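Local coordinates for lipase, class 3 (Penicillium roqueforti FM164, PDB 6L7N), which probably hydrolyses the ester bonds of acylglycerols, as a fungal class 3 lipase of the alpha/beta-hydrolase fold, at residues Asp3-Thr6 against Ser7-Asn10; Ile36-Lys40 against Gly41-Gln45; Val157-Leu160 against Arg161-Tyr165; Ala245-Thr248 against Gly249-Leu252. All coordinates share one frame; numbering follows the deposited sequence.

Contact 1: Asp3-Thr6 against Ser7-Asn10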
loop_
_atom_site.group_PDB
_atom_site.type_symbol
_atom_site.label_atom_id
_atom_site.label_comp_id
_atom_site.label_asym_id
_atom_site.label_seq_id
_atom_site.Cartn_x
_atom_site.Cartn_y
_atom_site.Cartn_z
ATOM N N ASP A 3 -19.954 6.526 5.042
ATOM C CA ASP A 3 -19.797 5.559 6.122
ATOM C C ASP A 3 -19.475 4.170 5.596
ATOM O O ASP A 3 -19.653 3.880 4.409
ATOM C CB ASP A 3 -21.065 5.498 6.973
ATOM C CG ASP A 3 -21.409 6.828 7.600
ATOM O OD1 ASP A 3 -20.968 7.876 7.079
ATOM O OD2 ASP A 3 -22.129 6.823 8.617
ATOM N N VAL A 4 -19.005 3.305 6.497
ATOM C CA VAL A 4 -18.766 1.903 6.200
ATOM C C VAL A 4 -19.345 1.077 7.339
ATOM O O VAL A 4 -19.788 1.605 8.357
ATOM C CB VAL A 4 -17.268 1.585 6.004
ATOM C CG1 VAL A 4 -16.718 2.360 4.804
ATOM C CG2 VAL A 4 -16.484 1.891 7.268
ATOM N N SER A 5 -19.325 -0.238 7.159
ATOM C CA SER A 5 -19.812 -1.124 8.201
ATOM C C SER A 5 -18.715 -1.401 9.227
ATOM O O SER A 5 -17.517 -1.231 8.971
ATOM C CB SER A 5 -20.315 -2.430 7.598
ATOM O OG SER A 5 -19.236 -3.205 7.113
ATOM N N THR A 6 -19.141 -1.824 10.416
ATOM C CA THR A 6 -18.175 -2.172 11.450
ATOM C C THR A 6 -17.208 -3.247 10.968
ATOM O O THR A 6 -16.009 -3.181 11.254
ATOM C CB THR A 6 -18.909 -2.613 12.719
ATOM O OG1 THR A 6 -19.445 -1.452 13.370
ATOM C CG2 THR A 6 -17.965 -3.328 13.671
ATOM N N SER A 7 -17.701 -4.225 10.205
ATOM C CA SER A 7 -16.836 -5.295 9.704
ATOM C C SER A 7 -15.776 -4.755 8.749
ATOM O O SER A 7 -14.589 -5.111 8.840
ATOM C CB SER A 7 -17.677 -6.352 8.999
ATOM O OG SER A 7 -16.860 -7.219 8.237
ATOM N N GLU A 8 -16.199 -3.921 7.798
ATOM C CA GLU A 8 -15.253 -3.280 6.889
ATOM C C GLU A 8 -14.229 -2.458 7.662
ATOM O O GLU A 8 -13.026 -2.511 7.373
ATOM C CB GLU A 8 -16.006 -2.406 5.887
ATOM C CG GLU A 8 -16.737 -3.207 4.826
ATOM C CD GLU A 8 -17.774 -2.391 4.088
ATOM O OE1 GLU A 8 -18.701 -1.868 4.740
ATOM O OE2 GLU A 8 -17.659 -2.281 2.852
ATOM N N LEU A 9 -14.693 -1.688 8.647
ATOM C CA LEU A 9 -13.782 -0.885 9.457
ATOM C C LEU A 9 -12.773 -1.761 10.191
ATOM O O LEU A 9 -11.587 -1.422 10.269
ATOM C CB LEU A 9 -14.577 -0.034 10.447
ATOM C CG LEU A 9 -13.738 0.810 11.403
ATOM C CD1 LEU A 9 -12.989 1.898 10.642
ATOM C CD2 LEU A 9 -14.597 1.404 12.509
ATOM N N ASN A 10 -13.224 -2.885 10.747
ATOM C CA ASN A 10 -12.308 -3.794 11.428
ATOM C C ASN A 10 -11.229 -4.291 10.472
ATOM O O ASN A 10 -10.034 -4.297 10.806
ATOM C CB ASN A 10 -13.086 -4.969 12.023
ATOM C CG ASN A 10 -14.027 -4.550 13.141
ATOM O OD1 ASN A 10 -13.921 -3.451 13.687
ATOM N ND2 ASN A 10 -14.962 -5.434 13.485
#
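The carboxylate of Glu8 is approached by Ser5 from opposite faces of its plane: the backbone N of Ser5 comes to OE1 from one face and the hydroxyl OG of the same serine from the other. Both donors lie on the anti side of this oxygen, roughly 25° out of the plane. Ser5 N stands 3.0 Å from Glu8 OE1, and Ser5 OG gives the shorter bond, 2.8 Å to the same atom. With its proton turned to the carboxylate, OG accepts in return from the backbone N of Glu8 at 3.2 Å, in a nearly straight bond (169°). These reciprocal bonds make a capping box, with Ser5 as N-cap of helix 6-22. CG of Glu8 sits beside its own backbone N (chi1 -74°), which turns the chain back toward the helix start. An alanine in place of Glu8 would probably leave Ser5 N without its acceptor here and take from the serine hydroxyl the oxygen to which it donates, leaving it the backbone bond. The first helical turn follows with Leu9 N to Ser5 O at 2.9 Å and Asn10 N to Thr6 O at 2.8 Å. Beside the box, CB of Val4 lies 3.9 Å from Glu8 OE1, while its CG2 meets CB of Leu9 at 4.2 Å, the two side chains crossing at about a right angle. Val4 and Leu9 both rest on Ile235 of the edge strand 235-238, and Leu9 also touches Val230 and Phe265, so that the start of helix 6-22 packs against the outer edge of the central sheet.

Contact 2: Ile36-Lys40 against Gly41-Gln45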
loop_
_atom_site.group_PDB
_atom_site.type_symbol
_atom_site.label_atom_id
_atom_site.label_comp_id
_atom_site.label_asym_id
_atom_site.label_seq_id
_atom_site.Cartn_x
_atom_site.Cartn_y
_atom_site.Cartn_z
ATOM N N ILE A 36 6.555 -11.556 13.378
ATOM C CA ILE A 36 6.446 -10.115 13.172
ATOM C C ILE A 36 6.200 -9.428 14.510
ATOM O O ILE A 36 5.356 -9.860 15.306
ATOM C CB ILE A 36 5.302 -9.785 12.198
ATOM C CG1 ILE A 36 5.649 -10.144 10.747
ATOM C CG2 ILE A 36 4.904 -8.320 12.312
ATOM C CD1 ILE A 36 4.430 -10.107 9.838
ATOM N N SER A 37 6.906 -8.321 14.748
ATOM C CA SER A 37 6.734 -7.578 15.984
ATOM C C SER A 37 6.954 -6.104 15.708
ATOM O O SER A 37 7.779 -5.736 14.871
ATOM C CB SER A 37 7.708 -8.055 17.077
ATOM O OG SER A 37 7.305 -7.529 18.324
ATOM N N CYS A 38 6.200 -5.265 16.411
ATOM C CA CYS A 38 6.310 -3.813 16.308
ATOM C C CYS A 38 6.680 -3.285 17.682
ATOM O O CYS A 38 5.823 -3.208 18.564
ATOM C CB CYS A 38 5.011 -3.199 15.829
ATOM S SG CYS A 38 4.604 -3.754 14.201
ATOM N N SER A 39 7.943 -2.898 17.854
ATOM C CA SER A 39 8.397 -2.509 19.183
ATOM C C SER A 39 7.650 -1.282 19.691
ATOM O O SER A 39 7.434 -1.151 20.895
ATOM C CB SER A 39 9.910 -2.275 19.180
ATOM O OG SER A 39 10.288 -1.265 18.275
ATOM N N LYS A 40 7.193 -0.407 18.799
ATOM C CA LYS A 40 6.459 0.778 19.232
ATOM C C LYS A 40 4.974 0.517 19.451
ATOM O O LYS A 40 4.218 1.469 19.668
ATOM C CB LYS A 40 6.649 1.912 18.222
ATOM C CG LYS A 40 8.082 2.424 18.123
ATOM C CD LYS A 40 8.755 2.481 19.479
ATOM C CE LYS A 40 8.684 3.878 20.089
ATOM N NZ LYS A 40 9.465 3.956 21.370
ATOM N N GLY A 41 4.535 -0.735 19.391
ATOM C CA GLY A 41 3.176 -1.062 19.766
ATOM C C GLY A 41 2.113 -0.675 18.762
ATOM O O GLY A 41 0.959 -0.467 19.152
ATOM N N ASN A 42 2.452 -0.596 17.473
ATOM C CA ASN A 42 1.478 -0.197 16.462
ATOM C C ASN A 42 1.095 -1.333 15.507
ATOM O O ASN A 42 0.485 -1.075 14.462
ATOM C CB ASN A 42 1.974 1.032 15.686
ATOM C CG ASN A 42 3.314 0.814 15.016
ATOM O OD1 ASN A 42 4.089 -0.064 15.411
ATOM N ND2 ASN A 42 3.602 1.623 13.995
ATOM N N CYS A 43 1.411 -2.585 15.844
ATOM C CA CYS A 43 0.715 -3.655 15.127
ATOM C C CYS A 43 0.217 -4.745 16.084
ATOM O O CYS A 43 0.526 -5.933 15.892
ATOM C CB CYS A 43 1.605 -4.245 14.021
ATOM S SG CYS A 43 3.122 -5.128 14.504
ATOM N N PRO A 44 -0.573 -4.392 17.110
ATOM C CA PRO A 44 -0.942 -5.416 18.109
ATOM C C PRO A 44 -1.757 -6.562 17.533
ATOM O O PRO A 44 -1.563 -7.716 17.934
ATOM C CB PRO A 44 -1.741 -4.616 19.149
ATOM C CG PRO A 44 -2.260 -3.424 18.391
ATOM C CD PRO A 44 -1.151 -3.076 17.443
ATOM N N GLN A 45 -2.676 -6.284 16.602
ATOM C CA GLN A 45 -3.497 -7.366 16.060
ATOM C C GLN A 45 -2.696 -8.274 15.132
ATOM O O GLN A 45 -2.995 -9.475 15.018
ATOM C CB GLN A 45 -4.718 -6.785 15.352
ATOM C CG GLN A 45 -5.683 -6.068 16.295
ATOM C CD GLN A 45 -6.959 -5.618 15.606
ATOM O OE1 GLN A 45 -6.962 -5.317 14.415
ATOM N NE2 GLN A 45 -8.056 -5.581 16.356
HETATM O O HOH W 1 2.468 -3.920 18.156
#
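The carbonyl oxygen of Cys38 is held by the backbone N of Gly41 and, weakly, by a water. Gly41 N donates to Cys38 O at 2.9 Å, the bond that closes the turn. The water accepts a bond of 2.9 Å from Cys43 N and gives a weak, long one back to Cys38 O, bridging the two half-cystines through their backbones. Their side chains are joined directly by the disulfide from Cys38 SG to Cys43 SG, 2.0 Å long with a chi3 of 104°. To meet in this bond, SG of Cys38 lies beside its own backbone N, whereas SG of Cys43 falls between the backbone N and the carbonyl carbon (chi1 65°). The disulfide thus closes a short loop whose bend is a type I beta turn from Cys38 to Gly41; Gly41 itself has positive phi, where a CB would clash with Lys40 O. Cys43 is the N-cap residue of helix 44-49, so the ring of bonds ends where that helix starts. On the flank of the disulfide, OD1 of Asn42 comes within 3.3 Å of Cys38 CB and 3.9 Å of Cys38 SG. The amide of Asn42 is buried and satisfied from outside the loop: Tyr24 OH bonds to OD1, and ND2 gives its bond to Lys267 O. CG2 of Ile36 approaches the other half of the bridge, 4.3 Å from Cys43 SG, and the isoleucine also rests on Ala21 of helix 6-22 and on Phe68 and Ala70 of strand 66-72.

Contact 3: Val157-Leu160 against Arg161-Tyr165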
loop_
_atom_site.group_PDB
_atom_site.type_symbol
_atom_site.label_atom_id
_atom_site.label_comp_id
_atom_site.label_asym_id
_atom_site.label_seq_id
_atom_site.Cartn_x
_atom_site.Cartn_y
_atom_site.Cartn_z
ATOM N N VAL A 157 0.514 -5.716 -6.967
ATOM C CA VAL A 157 -0.741 -6.459 -7.018
ATOM C C VAL A 157 -1.180 -6.606 -8.456
ATOM O O VAL A 157 -1.498 -7.708 -8.921
ATOM C CB VAL A 157 -1.847 -5.765 -6.211
ATOM C CG1 VAL A 157 -3.052 -6.672 -6.144
ATOM C CG2 VAL A 157 -1.416 -5.473 -4.885
ATOM N N ALA A 158 -1.183 -5.491 -9.190
ATOM C CA ALA A 158 -1.775 -5.547 -10.521
ATOM C C ALA A 158 -1.005 -6.540 -11.371
ATOM O O ALA A 158 -1.595 -7.380 -12.067
ATOM C CB ALA A 158 -1.777 -4.151 -11.156
ATOM N N ASP A 159 0.319 -6.528 -11.218
ATOM C CA ASP A 159 1.170 -7.398 -12.011
ATOM C C ASP A 159 0.950 -8.843 -11.606
ATOM O O ASP A 159 0.750 -9.719 -12.458
ATOM C CB ASP A 159 2.623 -6.986 -11.809
ATOM C CG ASP A 159 3.574 -7.682 -12.755
ATOM O OD1 ASP A 159 3.142 -8.247 -13.786
ATOM O OD2 ASP A 159 4.774 -7.647 -12.451
ATOM N N LEU A 160 0.922 -9.092 -10.289
ATOM C CA LEU A 160 0.731 -10.457 -9.816
ATOM C C LEU A 160 -0.628 -10.993 -10.219
ATOM O O LEU A 160 -0.796 -12.213 -10.359
ATOM C CB LEU A 160 0.890 -10.526 -8.302
ATOM C CG LEU A 160 2.326 -10.291 -7.837
ATOM C CD1 LEU A 160 2.382 -10.121 -6.323
ATOM C CD2 LEU A 160 3.244 -11.430 -8.314
ATOM N N ARG A 161 -1.609 -10.110 -10.420
ATOM C CA ARG A 161 -2.913 -10.646 -10.777
ATOM C C ARG A 161 -2.910 -11.226 -12.187
ATOM O O ARG A 161 -3.746 -12.084 -12.493
ATOM C CB ARG A 161 -3.978 -9.561 -10.615
ATOM C CG ARG A 161 -4.344 -9.268 -9.150
ATOM C CD ARG A 161 -5.243 -8.025 -9.070
ATOM N NE ARG A 161 -5.668 -7.706 -7.708
ATOM C CZ ARG A 161 -6.022 -6.484 -7.316
ATOM N NH1 ARG A 161 -5.975 -5.474 -8.176
ATOM N NH2 ARG A 161 -6.384 -6.267 -6.061
ATOM N N GLY A 162 -1.972 -10.800 -13.036
ATOM C CA GLY A 162 -1.787 -11.372 -14.349
ATOM C C GLY A 162 -0.789 -12.506 -14.399
ATOM O O GLY A 162 -0.554 -13.075 -15.468
ATOM N N LYS A 163 -0.201 -12.860 -13.257
ATOM C CA LYS A 163 0.869 -13.845 -13.172
ATOM C C LYS A 163 0.527 -14.981 -12.211
ATOM O O LYS A 163 1.415 -15.560 -11.579
ATOM C CB LYS A 163 2.175 -13.175 -12.752
ATOM C CG LYS A 163 2.791 -12.285 -13.817
ATOM C CD LYS A 163 3.951 -11.493 -13.257
ATOM C CE LYS A 163 4.970 -11.168 -14.349
ATOM N NZ LYS A 163 4.464 -10.196 -15.343
ATOM N N GLY A 164 -0.755 -15.312 -12.086
ATOM C CA GLY A 164 -1.181 -16.473 -11.329
ATOM C C GLY A 164 -1.959 -16.186 -10.060
ATOM O O GLY A 164 -2.426 -17.134 -9.420
ATOM N N TYR A 165 -2.137 -14.924 -9.675
ATOM C CA TYR A 165 -2.830 -14.574 -8.433
ATOM C C TYR A 165 -3.972 -13.607 -8.717
ATOM O O TYR A 165 -4.020 -12.508 -8.159
ATOM C CB TYR A 165 -1.843 -13.985 -7.419
ATOM C CG TYR A 165 -0.624 -14.867 -7.240
ATOM C CD1 TYR A 165 0.481 -14.733 -8.069
ATOM C CD2 TYR A 165 -0.595 -15.849 -6.255
ATOM C CE1 TYR A 165 1.589 -15.567 -7.931
ATOM C CE2 TYR A 165 0.501 -16.678 -6.108
ATOM C CZ TYR A 165 1.589 -16.530 -6.946
ATOM O OH TYR A 165 2.687 -17.355 -6.797
#
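The C-terminal end of helix 148-161, which follows the putative nucleophile elbow of the hydrolase fold, unwinds here into the loop toward strand 169-173. Leu160 O accepts two backbone amides from opposite faces of its plane, Lys163 N at 3.0 Å and Tyr165 N at 3.1 Å, and it also lies at the edge of the Tyr165 ring, 3.6 Å from CD1. Before the chain turns off, Arg161 N bonds to Val157 O at 2.8 Å. CG1 of Val157, anti to its own nitrogen (chi1 -172°), sits over the centre of the Arg161 guanidinium, 3.2 Å from CZ. The guanidinium is held by bonds to Ala168 O, Asn193 and Gln190. On another side of the turn, Lys163 NZ forms a salt bridge with the syn lone pair of Asp159 OD1 at 2.8 Å, while Asp159 OD2 binds Arg122 and Trp118. An asparagine in place of Asp159 would probably leave the ammonium of Lys163 and the guanidinium of Arg122 without their shared counter-charge. Asp159, Lys163 and Tyr165 lean on helix 112-135, and Val157 packs on Val143 and Leu170 of sheet strands 140-146 and 169-173.

Contact 4: Ala245-Thr248 against Gly249-Leu252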
loop_
_atom_site.group_PDB
_atom_site.type_symbol
_atom_site.label_atom_id
_atom_site.label_comp_id
_atom_site.label_asym_id
_atom_site.label_seq_id
_atom_site.Cartn_x
_atom_site.Cartn_y
_atom_site.Cartn_z
ATOM N N ALA A 245 -13.475 15.797 -5.723
ATOM C CA ALA A 245 -13.976 14.848 -4.740
ATOM C C ALA A 245 -12.868 14.389 -3.799
ATOM O O ALA A 245 -11.689 14.372 -4.161
ATOM C CB ALA A 245 -14.601 13.635 -5.421
ATOM N N GLY A 246 -13.275 14.039 -2.580
ATOM C CA GLY A 246 -12.397 13.440 -1.592
ATOM C C GLY A 246 -11.109 14.198 -1.313
ATOM O O GLY A 246 -11.045 15.451 -1.316
ATOM N N ASN A 247 -10.054 13.409 -1.061
ATOM C CA ASN A 247 -8.757 13.971 -0.690
ATOM C C ASN A 247 -8.265 14.953 -1.746
ATOM O O ASN A 247 -7.830 16.064 -1.419
ATOM C CB ASN A 247 -7.760 12.827 -0.457
ATOM C CG ASN A 247 -6.304 13.281 -0.412
ATOM O OD1 ASN A 247 -5.559 13.106 -1.380
ATOM N ND2 ASN A 247 -5.889 13.834 0.716
ATOM N N THR A 248 -8.391 14.597 -3.026
ATOM C CA THR A 248 -7.975 15.524 -4.075
ATOM C C THR A 248 -8.800 16.800 -4.029
ATOM O O THR A 248 -8.272 17.897 -4.253
ATOM C CB THR A 248 -8.081 14.850 -5.450
ATOM O OG1 THR A 248 -7.066 13.847 -5.568
ATOM C CG2 THR A 248 -7.905 15.857 -6.587
ATOM N N GLY A 249 -10.091 16.681 -3.709
ATOM C CA GLY A 249 -10.939 17.855 -3.620
ATOM C C GLY A 249 -10.525 18.824 -2.532
ATOM O O GLY A 249 -10.880 20.006 -2.601
ATOM N N THR A 250 -9.783 18.353 -1.521
ATOM C CA THR A 250 -9.309 19.300 -0.506
ATOM C C THR A 250 -8.314 20.344 -1.027
ATOM O O THR A 250 -7.983 21.269 -0.280
ATOM C CB THR A 250 -8.670 18.565 0.668
ATOM O OG1 THR A 250 -7.416 17.995 0.256
ATOM C CG2 THR A 250 -9.598 17.474 1.156
ATOM N N GLY A 251 -7.816 20.233 -2.251
ATOM C CA GLY A 251 -6.942 21.240 -2.820
ATOM C C GLY A 251 -5.612 20.658 -3.261
ATOM O O GLY A 251 -5.293 19.495 -3.022
ATOM N N LEU A 252 -4.836 21.508 -3.932
ATOM C CA LEU A 252 -3.512 21.101 -4.381
ATOM C C LEU A 252 -2.648 20.739 -3.174
ATOM O O LEU A 252 -2.908 21.198 -2.058
ATOM C CB LEU A 252 -2.853 22.217 -5.190
ATOM C CG LEU A 252 -3.410 22.408 -6.604
ATOM C CD1 LEU A 252 -2.765 23.606 -7.308
ATOM C CD2 LEU A 252 -3.215 21.140 -7.418
#
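Asn247 and Thr250 meet through side-chain-to-backbone bonding: the hydroxyl OG1 of Thr250 donates to Asn247 O at 2.6 Å, in the plane of the carbonyl and with a C=O...donor angle of 154°. OG1 can make this bond because it lies between its own backbone N and carbonyl carbon (chi1 71°), folded back over the preceding turn. The same threonine offers its backbone N to Asn247 O at 3.0 Å, this time from above the carbonyl plane, so one residue holds the oxygen by two bonds of different direction.

Backbone bonds make up the rest of the polar framework. Gly249 N reaches Ala245 O at 2.8 Å, and Gly251 N donates to Thr248 O at 3.1 Å in a nearly straight bond of 168°. A weak bond also joins Thr250 N to Gly246 O. Gly251, the first residue to leave helical angles, has positive phi, and at its backbone angles a CB would jam against the carbonyl O of Thr250.

Van der Waals contact is slight: CG2 of Thr250 lies 3.4 Å from Asn247 O and 3.5 Å from Gly246 O. Trp221 of strand 219-222 touches both Asn247 and Thr250.

Outside the turn, ND2 of Asn247 bonds to Thr199 O and to the carbonyl of Asp201, a residue of the likely Ser-His-Asp triad, while Lys205 NZ binds Thr250 OG1 and Gly251 O. The threonine hydroxyl, giving its proton to Asn247 O, would accept from this lysine, whose positive charge would probably polarise it and strengthen the bond it donates.

From the N terminus the four contacts follow one another in series, none nesting in or crossing another. Contact 1 begins helix 6-22 and lays its first turn on edge strand 235-238. Contact 2, its centre about 22 Å from that of contact 1, is a disulfide-closed loop leading into helix 44-49; its residues touch helix 6-22 again, so the two share that helix although their nearest atoms stay about 5 Å apart. Contact 3 ends helix 148-161 between the central sheet and helix 112-135. Contact 4 finishes the short helix 246-249 after the last sheet strand and borders the probable triad region; its centre is about 30 Å from that of contact 3.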